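Putative pachytene checkpoint protein 2 (Caenorhabditis elegans, PDB 4XGU) is an AAA+ ATPase of the PCH2 subfamily that binds and hydrolyses ATP, remodels proteins, and probably plays a key role in meiotic chromosome recombination. Local coordinates at residues 8-21 with 88-102. Numbering follows the deposited sequence.
Sequences LKNIHAEIRICQKF and LTINPSNIHVYKLHK
Ala13 and Ile15 alternate with His96 and Tyr98 in a parallel pairing of strands 12-16 and 95-98, whose axes diverge by 15°. His96 N donates to Ala13 O at 2.7 Å, Ile15 N to His96 O at 2.8 Å, and Tyr98 N to Ile15 O; Ile17 N to Tyr98 O carries the pattern one residue further. Asn94 O receives weak bonds from both Ala13 N and His12 ND1, while Asn94 ND2 bonds back to Asn91 O across a type I turn.

Past the strands, Lys99 NZ fastens the loop that follows Ile17, donating to Gln19 O at 2.8 Å and Phe21 O at 3.0 Å; a bend at chi3 (58°) turns the amine back onto these carbonyls.

Tyr98 CG sits between the backbone N and the carbonyl carbon (chi1 69°), which brings the ring over Ile15 and Arg16: Arg16 CB lies over one ring face in a CH-pi contact, 4.0 Å from the centroid. Leu100 CD2 lies over one face of the Arg16 guanidinium, toward its rim; the guanidinium also forms a salt bridge with Asp133. Apolar contacts join Ala13 CB to Ile95 CG2 (3.6 Å) and Ile17 to Val97 CG1.

Within the Pch2 N-terminal domain, strand 12-16 is central, with antiparallel strand 68-72 on its other edge. Ile15 and Ile95 pack on helix 30-41; Glu14, His96 and Tyr98 meet helix 185-199 of the ATPase domain, where Glu14 OE2 hydrogen-bonds His195.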
loop_
_atom_site.group_PDB
_atom_site.type_symbol
_atom_site.label_atom_id
_atom_site.label_comp_id
_atom_site.label_asym_id
_atom_site.label_seq_id
_atom_site.Cartn_x
_atom_site.Cartn_y
_atom_site.Cartn_z
ATOM N N LEU B 8 2.339 17.170 -59.265
ATOM C CA LEU B 8 2.270 17.429 -57.832
ATOM C C LEU B 8 3.578 18.044 -57.357
ATOM O O LEU B 8 4.654 17.670 -57.828
ATOM C CB LEU B 8 1.965 16.143 -57.069
ATOM C CG LEU B 8 0.846 15.298 -57.680
ATOM C CD1 LEU B 8 0.578 14.067 -56.832
ATOM C CD2 LEU B 8 -0.426 16.121 -57.866
ATOM N N LYS B 9 3.481 18.979 -56.417
ATOM C CA LYS B 9 4.612 19.840 -56.071
ATOM C C LYS B 9 5.841 19.094 -55.542
ATOM O O LYS B 9 6.920 19.197 -56.127
ATOM C CB LYS B 9 4.169 20.899 -55.061
ATOM C CG LYS B 9 3.345 22.018 -55.684
ATOM C CD LYS B 9 3.463 23.302 -54.882
ATOM C CE LYS B 9 2.778 24.466 -55.582
ATOM N NZ LYS B 9 2.927 25.735 -54.816
ATOM N N ASN B 10 5.694 18.355 -54.448
ATOM C CA ASN B 10 6.834 17.624 -53.898
ATOM C C ASN B 10 6.641 16.115 -53.882
ATOM O O ASN B 10 5.843 15.578 -53.111
ATOM C CB ASN B 10 7.151 18.102 -52.483
ATOM C CG ASN B 10 8.421 18.932 -52.417
ATOM O OD1 ASN B 10 8.864 19.488 -53.423
ATOM N ND2 ASN B 10 9.016 19.013 -51.230
ATOM N N ILE B 11 7.389 15.442 -54.746
ATOM C CA ILE B 11 7.425 13.991 -54.773
ATOM C C ILE B 11 8.876 13.548 -54.683
ATOM O O ILE B 11 9.757 14.170 -55.278
ATOM C CB ILE B 11 6.780 13.420 -56.048
ATOM C CG1 ILE B 11 5.435 14.092 -56.316
ATOM C CG2 ILE B 11 6.608 11.915 -55.930
ATOM C CD1 ILE B 11 4.707 13.535 -57.516
ATOM N N HIS B 12 9.128 12.479 -53.936
ATOM C CA HIS B 12 10.489 12.009 -53.730
ATOM C C HIS B 12 10.763 10.718 -54.492
ATOM O O HIS B 12 9.841 10.002 -54.884
ATOM C CB HIS B 12 10.757 11.803 -52.239
ATOM C CG HIS B 12 10.648 13.056 -51.428
ATOM N ND1 HIS B 12 11.753 13.778 -51.022
ATOM C CD2 HIS B 12 9.570 13.717 -50.949
ATOM C CE1 HIS B 12 11.356 14.828 -50.327
ATOM N NE2 HIS B 12 10.037 14.816 -50.268
ATOM N N ALA B 13 12.041 10.429 -54.701
ATOM C CA ALA B 13 12.433 9.175 -55.318
ATOM C C ALA B 13 13.663 8.595 -54.628
ATOM O O ALA B 13 14.683 9.269 -54.477
ATOM C CB ALA B 13 12.691 9.368 -56.802
ATOM N N GLU B 14 13.550 7.342 -54.202
ATOM C CA GLU B 14 14.654 6.636 -53.573
ATOM C C GLU B 14 15.172 5.585 -54.539
ATOM O O GLU B 14 14.400 4.786 -55.060
ATOM C CB GLU B 14 14.213 5.991 -52.259
ATOM C CG GLU B 14 13.520 6.950 -51.304
ATOM C CD GLU B 14 12.827 6.240 -50.153
ATOM O OE1 GLU B 14 13.043 5.019 -49.992
ATOM O OE2 GLU B 14 12.065 6.903 -49.414
ATOM N N ILE B 15 16.477 5.596 -54.786
ATOM C CA ILE B 15 17.072 4.663 -55.732
ATOM C C ILE B 15 18.223 3.896 -55.099
ATOM O O ILE B 15 19.205 4.488 -54.655
ATOM C CB ILE B 15 17.582 5.393 -56.985
ATOM C CG1 ILE B 15 16.433 6.122 -57.683
ATOM C CG2 ILE B 15 18.252 4.416 -57.937
ATOM C CD1 ILE B 15 16.871 6.936 -58.885
ATOM N N ARG B 16 18.098 2.574 -55.056
ATOM C CA ARG B 16 19.158 1.727 -54.524
ATOM C C ARG B 16 20.126 1.305 -55.625
ATOM O O ARG B 16 19.742 0.600 -56.561
ATOM C CB ARG B 16 18.573 0.487 -53.846
ATOM C CG ARG B 16 19.608 -0.362 -53.124
ATOM C CD ARG B 16 19.255 -1.836 -53.169
ATOM N NE ARG B 16 17.891 -2.095 -52.721
ATOM C CZ ARG B 16 17.310 -3.289 -52.774
ATOM N NH1 ARG B 16 17.977 -4.330 -53.255
ATOM N NH2 ARG B 16 16.064 -3.444 -52.350
ATOM N N ILE B 17 21.379 1.735 -55.513
ATOM C CA ILE B 17 22.415 1.315 -56.452
ATOM C C ILE B 17 23.184 0.103 -55.940
ATOM O O ILE B 17 23.019 -0.314 -54.792
ATOM C CB ILE B 17 23.422 2.441 -56.735
ATOM C CG1 ILE B 17 23.841 3.115 -55.429
ATOM C CG2 ILE B 17 22.835 3.453 -57.702
ATOM C CD1 ILE B 17 24.786 4.275 -55.621
ATOM N N CYS B 18 24.024 -0.461 -56.801
ATOM C CA CYS B 18 24.869 -1.585 -56.419
ATOM C C CYS B 18 25.993 -1.121 -55.507
ATOM O O CYS B 18 26.363 0.052 -55.516
ATOM C CB CYS B 18 25.451 -2.276 -57.656
ATOM S SG CYS B 18 24.626 -3.820 -58.114
ATOM N N GLN B 19 26.537 -2.045 -54.720
ATOM C CA GLN B 19 27.706 -1.744 -53.904
ATOM C C GLN B 19 28.891 -1.466 -54.816
ATOM O O GLN B 19 29.670 -0.545 -54.566
ATOM C CB GLN B 19 28.030 -2.887 -52.939
ATOM C CG GLN B 19 27.115 -2.981 -51.723
ATOM C CD GLN B 19 25.780 -3.632 -52.036
ATOM O OE1 GLN B 19 25.599 -4.235 -53.096
ATOM N NE2 GLN B 19 24.836 -3.517 -51.108
ATOM N N LYS B 20 29.016 -2.260 -55.877
ATOM C CA LYS B 20 30.105 -2.100 -56.839
ATOM C C LYS B 20 30.021 -0.760 -57.559
ATOM O O LYS B 20 31.023 -0.265 -58.073
ATOM C CB LYS B 20 30.108 -3.247 -57.857
ATOM C CG LYS B 20 30.667 -4.557 -57.304
ATOM C CD LYS B 20 31.444 -5.338 -58.357
ATOM C CE LYS B 20 30.612 -6.458 -58.954
ATOM N NZ LYS B 20 31.340 -7.164 -60.049
ATOM N N PHE B 21 28.825 -0.180 -57.599
ATOM C CA PHE B 21 28.657 1.174 -58.108
ATOM C C PHE B 21 29.350 2.149 -57.157
ATOM O O PHE B 21 28.981 2.243 -55.985
ATOM C CB PHE B 21 27.173 1.526 -58.252
ATOM C CG PHE B 21 26.899 2.658 -59.209
ATOM C CD1 PHE B 21 27.352 3.944 -58.940
ATOM C CD2 PHE B 21 26.173 2.437 -60.369
ATOM C CE1 PHE B 21 27.098 4.979 -59.816
ATOM C CE2 PHE B 21 25.916 3.468 -61.248
ATOM C CZ PHE B 21 26.380 4.741 -60.972
ATOM N N LEU B 88 4.896 15.245 -65.104
ATOM C CA LEU B 88 5.375 15.218 -63.729
ATOM C C LEU B 88 6.640 16.062 -63.590
ATOM O O LEU B 88 7.421 16.177 -64.535
ATOM C CB LEU B 88 5.633 13.776 -63.283
ATOM C CG LEU B 88 5.667 13.509 -61.778
ATOM C CD1 LEU B 88 4.533 14.246 -61.089
ATOM C CD2 LEU B 88 5.570 12.016 -61.507
ATOM N N THR B 89 6.836 16.657 -62.417
ATOM C CA THR B 89 7.977 17.543 -62.191
ATOM C C THR B 89 8.695 17.221 -60.888
ATOM O O THR B 89 8.258 17.629 -59.812
ATOM C CB THR B 89 7.548 19.019 -62.164
ATOM O OG1 THR B 89 6.372 19.160 -61.356
ATOM C CG2 THR B 89 7.253 19.516 -63.568
ATOM N N ILE B 90 9.802 16.495 -60.993
ATOM C CA ILE B 90 10.562 16.095 -59.816
ATOM C C ILE B 90 11.892 16.831 -59.712
ATOM O O ILE B 90 12.819 16.578 -60.482
ATOM C CB ILE B 90 10.831 14.587 -59.813
ATOM C CG1 ILE B 90 9.525 13.818 -60.011
ATOM C CG2 ILE B 90 11.505 14.170 -58.518
ATOM C CD1 ILE B 90 9.699 12.318 -59.992
ATOM N N ASN B 91 11.971 17.746 -58.752
ATOM C CA ASN B 91 13.202 18.464 -58.448
ATOM C C ASN B 91 14.300 17.496 -58.013
ATOM O O ASN B 91 14.103 16.711 -57.086
ATOM C CB ASN B 91 12.927 19.515 -57.367
ATOM C CG ASN B 91 14.192 20.052 -56.717
ATOM O OD1 ASN B 91 15.233 20.197 -57.359
ATOM N ND2 ASN B 91 14.099 20.365 -55.430
ATOM N N PRO B 92 15.462 17.549 -58.687
ATOM C CA PRO B 92 16.601 16.656 -58.425
ATOM C C PRO B 92 17.150 16.714 -56.998
ATOM O O PRO B 92 18.116 16.013 -56.696
ATOM C CB PRO B 92 17.663 17.141 -59.425
ATOM C CG PRO B 92 17.224 18.509 -59.836
ATOM C CD PRO B 92 15.732 18.444 -59.825
ATOM N N SER B 93 16.552 17.532 -56.139
ATOM C CA SER B 93 16.971 17.614 -54.743
ATOM C C SER B 93 16.208 16.628 -53.861
ATOM O O SER B 93 16.625 16.337 -52.739
ATOM C CB SER B 93 16.782 19.033 -54.208
ATOM O OG SER B 93 16.926 19.059 -52.798
ATOM N N ASN B 94 15.088 16.122 -54.371
ATOM C CA ASN B 94 14.249 15.205 -53.611
ATOM C C ASN B 94 14.522 13.753 -53.966
ATOM O O ASN B 94 13.916 12.845 -53.398
ATOM C CB ASN B 94 12.771 15.511 -53.840
ATOM C CG ASN B 94 12.444 16.972 -53.654
ATOM O OD1 ASN B 94 12.199 17.430 -52.539
ATOM N ND2 ASN B 94 12.429 17.716 -54.753
ATOM N N ILE B 95 15.425 13.534 -54.914
ATOM C CA ILE B 95 15.748 12.175 -55.318
ATOM C C ILE B 95 17.050 11.723 -54.666
ATOM O O ILE B 95 18.096 12.355 -54.815
ATOM C CB ILE B 95 15.824 12.044 -56.856
ATOM C CG1 ILE B 95 16.868 12.984 -57.452
ATOM C CG2 ILE B 95 14.482 12.378 -57.468
ATOM C CD1 ILE B 95 16.888 12.960 -58.964
ATOM N N HIS B 96 16.972 10.629 -53.917
ATOM C CA HIS B 96 18.117 10.176 -53.140
ATOM C C HIS B 96 18.595 8.804 -53.574
ATOM O O HIS B 96 17.808 7.874 -53.757
ATOM C CB HIS B 96 17.781 10.155 -51.654
ATOM C CG HIS B 96 17.124 11.406 -51.170
ATOM N ND1 HIS B 96 15.756 11.535 -51.074
ATOM C CD2 HIS B 96 17.644 12.590 -50.765
ATOM C CE1 HIS B 96 15.461 12.743 -50.625
ATOM N NE2 HIS B 96 16.587 13.402 -50.430
ATOM N N VAL B 97 19.904 8.693 -53.726
ATOM C CA VAL B 97 20.517 7.455 -54.148
ATOM C C VAL B 97 21.249 6.854 -52.948
ATOM O O VAL B 97 21.876 7.577 -52.174
ATOM C CB VAL B 97 21.462 7.703 -55.320
ATOM C CG1 VAL B 97 21.861 6.400 -55.977
ATOM C CG2 VAL B 97 20.795 8.642 -56.367
ATOM N N TYR B 98 21.148 5.539 -52.783
ATOM C CA TYR B 98 21.655 4.891 -51.578
ATOM C C TYR B 98 22.074 3.446 -51.830
ATOM O O TYR B 98 21.659 2.829 -52.809
ATOM C CB TYR B 98 20.600 4.933 -50.473
ATOM C CG TYR B 98 19.400 4.050 -50.751
ATOM C CD1 TYR B 98 18.391 4.462 -51.614
ATOM C CD2 TYR B 98 19.273 2.811 -50.147
ATOM C CE1 TYR B 98 17.289 3.658 -51.871
ATOM C CE2 TYR B 98 18.179 1.998 -50.398
ATOM C CZ TYR B 98 17.191 2.427 -51.261
ATOM O OH TYR B 98 16.104 1.619 -51.508
ATOM N N LYS B 99 22.899 2.916 -50.933
ATOM C CA LYS B 99 23.237 1.497 -50.924
ATOM C C LYS B 99 23.056 0.995 -49.492
ATOM O O LYS B 99 23.535 1.628 -48.557
ATOM C CB LYS B 99 24.669 1.272 -51.428
ATOM C CG LYS B 99 25.728 2.075 -50.683
ATOM C CD LYS B 99 27.130 1.712 -51.136
ATOM C CE LYS B 99 27.298 1.936 -52.627
ATOM N NZ LYS B 99 28.656 1.553 -53.089
ATOM N N LEU B 100 22.351 -0.117 -49.311
ATOM C CA LEU B 100 22.044 -0.615 -47.973
ATOM C C LEU B 100 23.186 -1.418 -47.389
ATOM O O LEU B 100 23.859 -2.154 -48.108
ATOM C CB LEU B 100 20.780 -1.480 -47.988
ATOM C CG LEU B 100 20.350 -2.264 -49.225
ATOM C CD1 LEU B 100 21.175 -3.542 -49.490
ATOM C CD2 LEU B 100 18.868 -2.524 -49.132
ATOM N N HIS B 101 23.386 -1.290 -46.081
ATOM C CA HIS B 101 24.425 -2.052 -45.410
ATOM C C HIS B 101 23.883 -3.428 -45.055
ATOM O O HIS B 101 22.722 -3.557 -44.658
ATOM C CB HIS B 101 24.914 -1.331 -44.151
ATOM C CG HIS B 101 24.842 0.163 -44.239
ATOM N ND1 HIS B 101 25.910 0.943 -44.629
ATOM C CD2 HIS B 101 23.828 1.020 -43.981
ATOM C CE1 HIS B 101 25.553 2.216 -44.614
ATOM N NE2 HIS B 101 24.294 2.289 -44.222
ATOM N N LYS B 102 24.715 -4.455 -45.203
ATOM C CA LYS B 102 24.325 -5.820 -44.851
ATOM C C LYS B 102 25.067 -6.287 -43.613
ATOM O O LYS B 102 25.053 -7.472 -43.271
ATOM C CB LYS B 102 24.579 -6.784 -46.015
ATOM C CG LYS B 102 25.527 -6.266 -47.081
ATOM C CD LYS B 102 25.239 -6.938 -48.415
ATOM C CE LYS B 102 23.813 -6.655 -48.862
ATOM N NZ LYS B 102 23.435 -7.424 -50.081
#